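Local coordinates for prolyl oligopeptidase (PDB 5N4B), which cleaves peptide bonds on the C-terminal side of proline and macrocyclises a peptide precursor in the biosynthesis of the amanitin toxins, at residues A406-R411 with T415-T420; A431-T436 with Q441-L446; G580-M585 with A606-F611; S587-P592 with F671-T676. The protein carries 1 engineered substitution. All coordinates share one frame; numbering follows the deposited sequence.

Interaction 1 (A406-R411 with T415-T420); sequences ASIANR and THFFLT
Ser407 pairs with Thr420 and Ala409 with Phe418 as hydrogen-bonded pairs of an antiparallel ladder, the strand axes 4.7 Å apart at 156°, and each pair is closed by two N-H...O bonds. Between them the Ile408 and Leu419 chains of the non-hydrogen-bonded pair lie alongside and lead in one direction, with Ile408 CG1 4.0 Å from Leu419 CD2. Phe417 is on that face too. Its CG sits between the backbone N and the carbonyl carbon (chi1 60°), which carries the ring away from the partner strand, so Asn410 CB meets Phe417 CB at 3.5 Å rather than the ring. These are the first two strands of the last blade of the seven-bladed propeller, and Ile408 and Phe417 pack on Val374 of the preceding blade. Ser407, Ala409, Phe418 and Thr420 occupy the other face; Ser407 CB approaches Thr420 OG1 at 3.5 Å, and that hydroxyl bonds to a polar side chain of the bound peptide and to a water at 2.7 Å. Where the ladder ends, one water accepting from Arg411 N (2.8 Å) and another from Asn410 ND2 (3.0 Å) also reach His416 O, bridging the strands. Asn366 ND2 holds Asn410 OD1 from the preceding blade.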
# COMPACT_ATOMS: atom_id res chain seq x y z
N ALA A 406 -6.80 -12.27 -4.21
CA ALA A 406 -6.44 -12.64 -5.58
C ALA A 406 -6.27 -11.40 -6.46
O ALA A 406 -6.91 -10.37 -6.25
CB ALA A 406 -7.52 -13.49 -6.17
N SER A 407 -5.39 -11.50 -7.44
CA SER A 407 -5.24 -10.49 -8.48
C SER A 407 -5.07 -11.16 -9.84
O SER A 407 -4.64 -12.32 -9.92
CB SER A 407 -3.99 -9.67 -8.28
OG SER A 407 -3.92 -9.13 -7.01
N ILE A 408 -5.46 -10.42 -10.90
CA ILE A 408 -5.37 -10.91 -12.27
C ILE A 408 -4.19 -10.23 -12.92
O ILE A 408 -4.01 -9.03 -12.75
CB ILE A 408 -6.64 -10.57 -13.07
CG1 ILE A 408 -7.91 -10.99 -12.35
CG2 ILE A 408 -6.57 -11.23 -14.47
CD1 ILE A 408 -9.13 -10.27 -12.86
N ALA A 409 -3.46 -10.97 -13.73
CA ALA A 409 -2.37 -10.45 -14.57
C ALA A 409 -2.54 -11.00 -15.98
O ALA A 409 -2.60 -12.22 -16.19
CB ALA A 409 -1.02 -10.91 -14.02
N ASN A 410 -2.58 -10.11 -16.95
CA ASN A 410 -2.76 -10.53 -18.33
C ASN A 410 -2.52 -9.37 -19.29
O ASN A 410 -2.41 -8.20 -18.91
CB ASN A 410 -4.13 -11.15 -18.57
CG ASN A 410 -5.21 -10.14 -18.73
OD1 ASN A 410 -5.36 -9.22 -17.94
ND2 ASN A 410 -5.97 -10.28 -19.79
N ARG A 411 -2.52 -9.75 -20.57
CA ARG A 411 -2.56 -8.83 -21.69
C ARG A 411 -3.75 -9.25 -22.54
O ARG A 411 -3.83 -10.40 -22.97
CB ARG A 411 -1.24 -8.86 -22.49
CG ARG A 411 -0.03 -8.50 -21.63
CD ARG A 411 1.27 -8.53 -22.46
NE ARG A 411 1.27 -7.44 -23.42
CZ ARG A 411 1.99 -7.43 -24.52
NH1 ARG A 411 2.80 -8.42 -24.82
NH2 ARG A 411 1.86 -6.41 -25.36
N THR A 415 -3.95 -15.29 -25.34
CA THR A 415 -4.87 -16.39 -25.12
C THR A 415 -4.77 -17.02 -23.74
O THR A 415 -5.25 -18.14 -23.56
CB THR A 415 -4.66 -17.48 -26.15
OG1 THR A 415 -3.29 -17.93 -26.08
CG2 THR A 415 -5.00 -16.95 -27.57
N HIS A 416 -4.15 -16.34 -22.78
CA HIS A 416 -4.02 -16.82 -21.41
C HIS A 416 -4.18 -15.63 -20.47
O HIS A 416 -4.08 -14.48 -20.84
CB HIS A 416 -2.66 -17.51 -21.14
CG HIS A 416 -1.52 -16.57 -21.19
ND1 HIS A 416 -0.86 -16.26 -22.37
CD2 HIS A 416 -0.97 -15.80 -20.23
CE1 HIS A 416 0.06 -15.34 -22.10
NE2 HIS A 416 0.00 -15.04 -20.82
N PHE A 417 -4.40 -15.96 -19.21
CA PHE A 417 -4.23 -15.02 -18.12
C PHE A 417 -3.70 -15.77 -16.91
O PHE A 417 -3.76 -17.00 -16.83
CB PHE A 417 -5.50 -14.24 -17.78
CG PHE A 417 -6.69 -15.07 -17.35
CD1 PHE A 417 -6.88 -15.36 -16.02
CD2 PHE A 417 -7.63 -15.50 -18.28
CE1 PHE A 417 -8.01 -16.12 -15.64
CE2 PHE A 417 -8.74 -16.24 -17.90
CZ PHE A 417 -8.91 -16.54 -16.59
N PHE A 418 -3.19 -15.00 -15.93
CA PHE A 418 -2.75 -15.54 -14.67
C PHE A 418 -3.54 -14.94 -13.51
O PHE A 418 -4.12 -13.85 -13.58
CB PHE A 418 -1.26 -15.23 -14.38
CG PHE A 418 -0.35 -15.81 -15.37
CD1 PHE A 418 -0.05 -17.17 -15.34
CD2 PHE A 418 0.18 -15.03 -16.39
CE1 PHE A 418 0.76 -17.72 -16.30
CE2 PHE A 418 1.04 -15.62 -17.34
CZ PHE A 418 1.27 -16.94 -17.29
N LEU A 419 -3.57 -15.72 -12.43
CA LEU A 419 -4.05 -15.27 -11.12
C LEU A 419 -2.93 -15.42 -10.12
O LEU A 419 -2.25 -16.46 -10.08
CB LEU A 419 -5.25 -16.07 -10.63
CG LEU A 419 -6.43 -16.18 -11.56
CD1 LEU A 419 -7.46 -17.18 -10.97
CD2 LEU A 419 -7.05 -14.86 -11.81
N THR A 420 -2.73 -14.39 -9.31
CA THR A 420 -1.82 -14.48 -8.17
C THR A 420 -2.67 -14.56 -6.90
O THR A 420 -3.55 -13.72 -6.67
CB THR A 420 -0.81 -13.36 -8.12
OG1 THR A 420 -1.45 -12.11 -8.07
CG2 THR A 420 0.01 -13.37 -9.40
O HOH W 1 -1.56 -11.06 -5.54
O HOH W 2 -5.59 -12.31 -21.93
O HOH W 3 -2.06 -12.52 -20.89

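Interaction 2 (A431-T436 with Q441-L446); sequences ARYDFT and QRFSIL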
# COMPACT_ATOMS: atom_id res chain seq x y z
N ALA A 431 -1.66 -19.21 -10.75
CA ALA A 431 -2.50 -20.06 -11.58
C ALA A 431 -2.57 -19.49 -12.98
O ALA A 431 -2.41 -18.29 -13.19
CB ALA A 431 -3.90 -20.16 -11.00
N ARG A 432 -2.77 -20.39 -13.94
CA ARG A 432 -2.83 -20.06 -15.36
C ARG A 432 -4.14 -20.56 -15.94
O ARG A 432 -4.52 -21.71 -15.70
CB ARG A 432 -1.66 -20.67 -16.12
CG ARG A 432 -1.62 -20.34 -17.61
CD ARG A 432 -0.28 -20.75 -18.28
NE ARG A 432 -0.14 -22.19 -18.21
CZ ARG A 432 -0.32 -23.03 -19.22
NH1 ARG A 432 -0.57 -22.61 -20.46
NH2 ARG A 432 -0.20 -24.33 -18.98
N TYR A 433 -4.74 -19.74 -16.78
CA TYR A 433 -5.90 -20.12 -17.57
C TYR A 433 -5.50 -20.00 -19.03
O TYR A 433 -5.12 -18.91 -19.49
CB TYR A 433 -7.11 -19.25 -17.26
CG TYR A 433 -8.39 -19.74 -17.90
CD1 TYR A 433 -8.69 -19.43 -19.21
CD2 TYR A 433 -9.29 -20.53 -17.20
CE1 TYR A 433 -9.84 -19.89 -19.83
CE2 TYR A 433 -10.46 -21.00 -17.82
CZ TYR A 433 -10.72 -20.66 -19.11
OH TYR A 433 -11.86 -21.12 -19.70
N ASP A 434 -5.59 -21.11 -19.77
CA ASP A 434 -5.15 -21.18 -21.17
C ASP A 434 -6.36 -21.46 -22.04
O ASP A 434 -6.87 -22.59 -22.05
CB ASP A 434 -4.11 -22.28 -21.29
CG ASP A 434 -3.64 -22.52 -22.72
OD1 ASP A 434 -4.04 -21.76 -23.62
OD2 ASP A 434 -2.83 -23.48 -22.89
N PHE A 435 -6.81 -20.44 -22.80
CA PHE A 435 -8.01 -20.59 -23.64
C PHE A 435 -7.78 -21.58 -24.78
O PHE A 435 -8.75 -22.06 -25.34
CB PHE A 435 -8.44 -19.26 -24.24
CG PHE A 435 -9.17 -18.34 -23.30
CD1 PHE A 435 -10.53 -18.39 -23.17
CD2 PHE A 435 -8.45 -17.45 -22.52
CE1 PHE A 435 -11.20 -17.52 -22.30
CE2 PHE A 435 -9.10 -16.58 -21.64
CZ PHE A 435 -10.49 -16.61 -21.55
N THR A 436 -6.53 -21.87 -25.15
CA THR A 436 -6.26 -22.79 -26.24
C THR A 436 -6.34 -24.25 -25.83
O THR A 436 -6.35 -25.12 -26.71
CB THR A 436 -4.88 -22.54 -26.91
OG1 THR A 436 -3.83 -23.02 -26.09
CG2 THR A 436 -4.63 -21.11 -27.23
N GLN A 441 -9.39 -28.60 -19.29
CA GLN A 441 -7.97 -28.60 -18.96
C GLN A 441 -7.39 -27.20 -19.03
O GLN A 441 -6.18 -27.05 -19.16
CB GLN A 441 -7.18 -29.46 -19.94
CG GLN A 441 -7.57 -30.93 -19.86
CD GLN A 441 -6.78 -31.79 -20.83
OE1 GLN A 441 -7.20 -32.03 -21.96
NE2 GLN A 441 -5.64 -32.27 -20.38
N ARG A 442 -8.25 -26.18 -18.96
CA ARG A 442 -7.78 -24.81 -19.17
C ARG A 442 -7.11 -24.20 -17.95
O ARG A 442 -6.25 -23.34 -18.11
CB ARG A 442 -8.91 -23.93 -19.68
CG ARG A 442 -9.40 -24.40 -21.02
CD ARG A 442 -10.36 -23.43 -21.50
NE ARG A 442 -10.83 -23.65 -22.86
CZ ARG A 442 -11.74 -22.85 -23.40
NH1 ARG A 442 -12.25 -21.82 -22.69
NH2 ARG A 442 -12.15 -23.08 -24.63
N PHE A 443 -7.51 -24.60 -16.76
CA PHE A 443 -6.99 -24.02 -15.53
C PHE A 443 -5.93 -24.91 -14.92
O PHE A 443 -6.13 -26.13 -14.79
CB PHE A 443 -8.13 -23.84 -14.53
CG PHE A 443 -7.76 -23.08 -13.30
CD1 PHE A 443 -7.66 -21.70 -13.32
CD2 PHE A 443 -7.49 -23.74 -12.11
CE1 PHE A 443 -7.33 -20.98 -12.15
CE2 PHE A 443 -7.15 -23.01 -10.95
CZ PHE A 443 -7.11 -21.63 -11.02
N SER A 444 -4.78 -24.33 -14.57
CA SER A 444 -3.70 -25.10 -13.97
C SER A 444 -2.93 -24.23 -12.98
O SER A 444 -3.06 -23.01 -12.96
CB SER A 444 -2.72 -25.62 -15.02
OG SER A 444 -2.01 -24.60 -15.68
N ILE A 445 -2.08 -24.88 -12.19
CA ILE A 445 -1.19 -24.19 -11.28
C ILE A 445 0.17 -24.13 -11.95
O ILE A 445 0.78 -25.16 -12.29
CB ILE A 445 -1.12 -24.89 -9.92
CG1 ILE A 445 -2.48 -24.96 -9.27
CG2 ILE A 445 -0.15 -24.13 -9.06
CD1 ILE A 445 -3.22 -23.67 -9.15
N LEU A 446 0.66 -22.91 -12.18
CA LEU A 446 1.97 -22.69 -12.77
C LEU A 446 3.08 -22.88 -11.75
O LEU A 446 4.06 -23.56 -12.01
CB LEU A 446 2.05 -21.29 -13.36
CG LEU A 446 3.36 -20.98 -14.07
CD1 LEU A 446 3.41 -21.59 -15.52
CD2 LEU A 446 3.64 -19.48 -14.15
O HOH W 4 0.53 -23.56 -15.72
O HOH W 5 -0.06 -26.84 -17.03
O HOH W 6 -9.82 -24.37 -26.74
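Arg442 meets Tyr433 because two torsions converge: CG of Arg442 stands anti to its carbonyl carbon (chi1 -63°) and leads into a chain extended as far as NE, while CG of Tyr433 lies opposite the backbone N (chi1 -171°). The arginine thereby runs across the tyrosine ring, its CB over one face in a CH-pi contact 4.0 Å from the ring centroid of Tyr433. Farther out, Arg442 NH1 donates to Tyr433 OH at 3.1 Å; the hydroxyl lies almost in the guanidinium plane, although ring and guanidinium planes stand 88° apart. Phe435 O sits above one guanidinium face, 3.6 Å from Arg442 NE. Phe443 comes up at the edge of the Tyr433 ring, near its plane, with Tyr433 CD2 4.4 Å from Phe443 CD1, and Ala431 CB reaches Phe443 CZ at 3.5 Å. On the opposite face of the sheet lie the side chains of Arg432 and Ser444, the hydrogen-bonded pair of the hairpin that joins the last two strands of the propeller blade. There a water accepts from Arg432 NE at 2.9 Å and bonds to Ser444 OG at 2.7 Å. With Glu439 in a salt bridge to NH2, Ala437 O bonded to NE and Tyr433 OH bonded to NH1, the Arg442 guanidinium has a partner on every nitrogen; this probably fixes its rotation, with Glu439 balancing its charge.

Interaction 3 (G580-M585 with A606-F611); sequences GGLLVM and ADLLKF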
# COMPACT_ATOMS: atom_id res chain seq x y z
N GLY A 580 -2.95 3.48 9.93
CA GLY A 580 -2.96 2.46 10.98
C GLY A 580 -2.20 2.91 12.21
O GLY A 580 -2.49 2.45 13.32
N GLY A 581 -1.19 3.78 12.04
CA GLY A 581 -0.49 4.32 13.21
C GLY A 581 -1.33 5.32 13.96
O GLY A 581 -1.35 5.36 15.20
N LEU A 582 -2.07 6.14 13.23
CA LEU A 582 -3.10 6.99 13.82
C LEU A 582 -4.12 6.15 14.58
O LEU A 582 -4.52 6.48 15.70
CB LEU A 582 -3.83 7.78 12.71
CG LEU A 582 -5.11 8.49 13.13
CD1 LEU A 582 -4.90 9.58 14.19
CD2 LEU A 582 -5.80 9.13 11.89
N LEU A 583 -4.55 5.06 13.96
CA LEU A 583 -5.47 4.15 14.60
C LEU A 583 -4.93 3.68 15.94
O LEU A 583 -5.65 3.68 16.95
CB LEU A 583 -5.76 2.98 13.66
CG LEU A 583 -6.65 1.89 14.21
CD1 LEU A 583 -8.07 2.38 14.41
CD2 LEU A 583 -6.63 0.69 13.29
N VAL A 584 -3.68 3.24 15.96
CA VAL A 584 -3.06 2.77 17.21
C VAL A 584 -2.96 3.87 18.25
O VAL A 584 -3.32 3.67 19.42
CB VAL A 584 -1.71 2.11 16.92
CG1 VAL A 584 -0.93 1.84 18.17
CG2 VAL A 584 -1.94 0.83 16.19
N MET A 585 -2.47 5.04 17.86
CA MET A 585 -2.24 6.14 18.81
C MET A 585 -3.56 6.65 19.37
O MET A 585 -3.68 6.83 20.58
CB MET A 585 -1.45 7.27 18.13
CG MET A 585 0.01 6.84 17.91
SD MET A 585 1.15 8.10 17.32
CE MET A 585 0.97 7.92 15.55
N ALA A 606 -0.79 11.78 13.80
CA ALA A 606 -1.19 11.99 15.19
C ALA A 606 -1.61 13.41 15.52
O ALA A 606 -2.38 13.61 16.48
CB ALA A 606 -0.08 11.57 16.15
N ASP A 607 -1.13 14.39 14.76
CA ASP A 607 -1.55 15.79 14.93
C ASP A 607 -2.63 16.01 13.88
O ASP A 607 -2.35 16.34 12.73
CB ASP A 607 -0.38 16.74 14.81
CG ASP A 607 -0.79 18.17 15.01
OD1 ASP A 607 -2.00 18.49 14.92
OD2 ASP A 607 0.11 19.02 15.25
N LEU A 608 -3.88 15.78 14.25
CA LEU A 608 -4.98 15.92 13.30
C LEU A 608 -5.44 17.37 13.14
O LEU A 608 -6.34 17.64 12.34
CB LEU A 608 -6.17 15.06 13.68
CG LEU A 608 -6.15 13.60 13.38
CD1 LEU A 608 -7.52 13.01 13.73
CD2 LEU A 608 -5.85 13.31 11.92
N LEU A 609 -4.84 18.32 13.88
CA LEU A 609 -5.10 19.73 13.64
C LEU A 609 -4.18 20.34 12.59
O LEU A 609 -4.57 21.33 11.98
CB LEU A 609 -5.02 20.56 14.92
CG LEU A 609 -6.05 20.20 15.99
CD1 LEU A 609 -5.87 21.09 17.18
CD2 LEU A 609 -7.44 20.29 15.46
N LYS A 610 -3.02 19.74 12.33
CA LYS A 610 -2.05 20.32 11.40
C LYS A 610 -1.65 19.38 10.25
O LYS A 610 -0.78 19.74 9.46
CB LYS A 610 -0.79 20.80 12.16
CG LYS A 610 -1.02 21.91 13.21
CD LYS A 610 0.32 22.48 13.82
CE LYS A 610 1.14 23.24 12.80
NZ LYS A 610 2.35 23.93 13.41
N PHE A 611 -2.28 18.22 10.12
CA PHE A 611 -1.83 17.25 9.12
C PHE A 611 -1.85 17.84 7.71
O PHE A 611 -1.05 17.44 6.86
CB PHE A 611 -2.71 15.99 9.15
CG PHE A 611 -4.14 16.22 8.65
CD1 PHE A 611 -4.43 16.15 7.31
CD2 PHE A 611 -5.17 16.56 9.52
CE1 PHE A 611 -5.71 16.43 6.81
CE2 PHE A 611 -6.43 16.85 9.04
CZ PHE A 611 -6.72 16.76 7.69
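Met585 and Ala606 make the closer half of this contact, and Leu582 with Leu608 the looser half. The methionine leaves helix 579-590 with CG anti to the carbonyl carbon; chi1 and chi2 bring Met585 SD to 3.9 Å from Ala606 CB, and the bend at chi3 (-90°) lays Met585 CE beside the same carbon at 3.8 Å. Phe673 packs on Met585 and Ala606 alike, so the pair is wedged against helix 668-680. One helical turn back, Leu582 stands with CG opposite its backbone N (chi1 168°) and its side chain crosses that of Leu608 at about a right angle. A single pair of branch ends meets there, Leu582 CD2 and Leu608 CD2 at 4.2 Å, and Tyr624 from helix 621-624 touches both leucines. No hydrogen bond spans the two segments; the contact is apolar, and its four residues are all buried. Between Ala606 and Leu608, Asp607 turns away from the helix; farther along the loop, the partly exposed Lys610 forms a salt bridge with Glu42. Asp607 OD2 forms a salt bridge with Lys672, and OD1 accepts weak bonds from the backbone N of Leu609 and of Lys610, while the Asp607 backbone N donates to His669 ND1. Helix 579-590 directly follows Ala578, the engineered residue at the nucleophile position of the charge relay, about 8 Å from the Leu582 side chain. Strand 572-577, sharp turn and helix form the nucleophile elbow of the alpha/beta-hydrolase fold, here packed against the loop that follows the next strand of the sheet.

Interaction 4 (S587-P592 with F671-T676); sequences SIVRAP and FKFIAT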
# COMPACT_ATOMS: atom_id res chain seq x y z
N SER A 587 -6.33 4.85 19.54
CA SER A 587 -6.93 3.78 20.31
C SER A 587 -6.38 3.75 21.71
O SER A 587 -7.13 3.48 22.65
CB SER A 587 -6.74 2.45 19.61
OG SER A 587 -7.55 2.34 18.42
N ILE A 588 -5.08 3.96 21.90
CA ILE A 588 -4.53 3.87 23.26
C ILE A 588 -4.99 5.05 24.10
O ILE A 588 -5.18 4.90 25.30
CB ILE A 588 -3.01 3.65 23.34
CG1 ILE A 588 -2.21 4.84 22.87
CG2 ILE A 588 -2.59 2.38 22.61
CD1 ILE A 588 -0.70 4.63 23.04
N VAL A 589 -5.21 6.21 23.48
CA VAL A 589 -5.75 7.37 24.19
C VAL A 589 -7.19 7.10 24.61
O VAL A 589 -7.61 7.44 25.73
CB VAL A 589 -5.63 8.62 23.30
CG1 VAL A 589 -6.46 9.76 23.87
CG2 VAL A 589 -4.12 9.00 23.07
N ARG A 590 -7.98 6.49 23.72
CA ARG A 590 -9.43 6.44 23.90
C ARG A 590 -9.91 5.22 24.68
O ARG A 590 -10.93 5.31 25.41
CB ARG A 590 -10.14 6.47 22.54
CG ARG A 590 -9.96 7.80 21.83
CD ARG A 590 -10.60 7.87 20.44
NE ARG A 590 -12.05 7.90 20.53
CZ ARG A 590 -12.79 8.98 20.78
NH1 ARG A 590 -12.24 10.17 20.90
NH2 ARG A 590 -14.11 8.87 20.88
N ALA A 591 -9.27 4.09 24.56
CA ALA A 591 -9.82 2.87 25.13
C ALA A 591 -9.68 2.88 26.64
O ALA A 591 -8.79 3.51 27.19
CB ALA A 591 -9.05 1.67 24.60
N PRO A 592 -10.54 2.15 27.34
CA PRO A 592 -10.37 2.01 28.78
C PRO A 592 -8.96 1.51 29.13
O PRO A 592 -8.34 0.72 28.42
CB PRO A 592 -11.45 1.00 29.16
CG PRO A 592 -12.46 1.11 28.12
CD PRO A 592 -11.70 1.41 26.83
N PHE A 671 6.68 12.39 16.72
CA PHE A 671 7.51 13.12 17.68
C PHE A 671 6.65 13.90 18.69
O PHE A 671 6.90 13.86 19.91
CB PHE A 671 8.46 14.09 16.98
CG PHE A 671 9.49 13.49 16.12
CD1 PHE A 671 9.75 12.12 16.10
CD2 PHE A 671 10.24 14.32 15.26
CE1 PHE A 671 10.74 11.60 15.25
CE2 PHE A 671 11.20 13.80 14.44
CZ PHE A 671 11.45 12.44 14.43
N LYS A 672 5.64 14.61 18.20
CA LYS A 672 4.78 15.33 19.11
C LYS A 672 4.03 14.37 20.01
O LYS A 672 3.85 14.63 21.21
CB LYS A 672 3.79 16.21 18.36
CG LYS A 672 4.40 17.42 17.68
CD LYS A 672 3.27 18.31 17.15
CE LYS A 672 3.83 19.41 16.35
NZ LYS A 672 2.72 20.19 15.82
N PHE A 673 3.55 13.26 19.46
CA PHE A 673 2.78 12.33 20.27
C PHE A 673 3.63 11.77 21.41
O PHE A 673 3.20 11.76 22.57
CB PHE A 673 2.12 11.25 19.42
CG PHE A 673 1.19 10.37 20.20
CD1 PHE A 673 0.00 10.89 20.67
CD2 PHE A 673 1.53 9.08 20.48
CE1 PHE A 673 -0.89 10.10 21.38
CE2 PHE A 673 0.64 8.26 21.19
CZ PHE A 673 -0.56 8.81 21.65
N ILE A 674 4.84 11.29 21.11
CA ILE A 674 5.68 10.68 22.14
C ILE A 674 6.12 11.73 23.17
O ILE A 674 6.17 11.47 24.38
CB ILE A 674 6.85 9.86 21.57
CG1 ILE A 674 7.47 8.92 22.62
CG2 ILE A 674 7.89 10.78 21.02
CD1 ILE A 674 6.54 7.86 23.13
N ALA A 675 6.42 12.95 22.72
CA ALA A 675 6.79 13.99 23.68
C ALA A 675 5.63 14.31 24.61
O ALA A 675 5.83 14.55 25.81
CB ALA A 675 7.24 15.23 22.91
N THR A 676 4.42 14.30 24.08
CA THR A 676 3.23 14.57 24.87
C THR A 676 2.95 13.44 25.85
O THR A 676 2.60 13.68 27.01
CB THR A 676 2.05 14.84 23.92
OG1 THR A 676 2.36 15.96 23.08
CG2 THR A 676 0.80 15.17 24.65
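Val589 and Phe673 meet edge-on: the valine places one methyl in the plane of the ring, and the two side chains run antiparallel past one another. Val589 CG2 is equally far from two rim atoms, 3.8 Å from Phe673 CE1 and 3.8 Å from Phe673 CZ, which sets it outside the bond between them. That methyl is the branch anti to the valine's carbonyl carbon, beside the backbone N. Ile588 comes to another part of the same rim, its CD1 near the ring plane and 4.3 Å from Phe673 CE2. Consecutive residues of one helix thus bracket the outer end of the phenylalanine. Phe673 reaches them because its CG stands opposite the backbone N (chi1 -173°), which directs the ring out of helix 668-680 across a wide spacing: Val589 CA and Phe673 CA are 10.6 Å apart. Ile656 and Pro641 also pack on Phe673, and Pro652 on Ile588. The first helix ends just past the contact, Ala591 leaving helical geometry, and Lys649 NZ bonds to the carbonyls of Val589 and Ala591. Both helices run in roughly the same direction, one after strand 572-577 and the other after strand 653-659, and they pack on one side of the central, mostly parallel sheet of the alpha/beta-hydrolase domain.

How the interactions relate
Following the chain from the N terminus, interaction 1 closes the first hairpin of the last propeller blade, and interaction 2 closes its third turn, in series. They touch through strands 416-423 and 426-434, adjacent in that sheet, where Leu419 O and Ala431 N are 2.9 Å apart. Across the chain's centre, in the alpha/beta-hydrolase domain, interaction 3 joins helix 579-590 to the loop at 606-611, its centre about 37 Å from that of interaction 1. Interaction 4, in the same domain, then links that helix to helix 668-680, over a far longer sequence span; their segments alternate, so the two contacts cross. Lys672 NZ and Asp607 OD2 form a salt bridge between them at 2.9 Å.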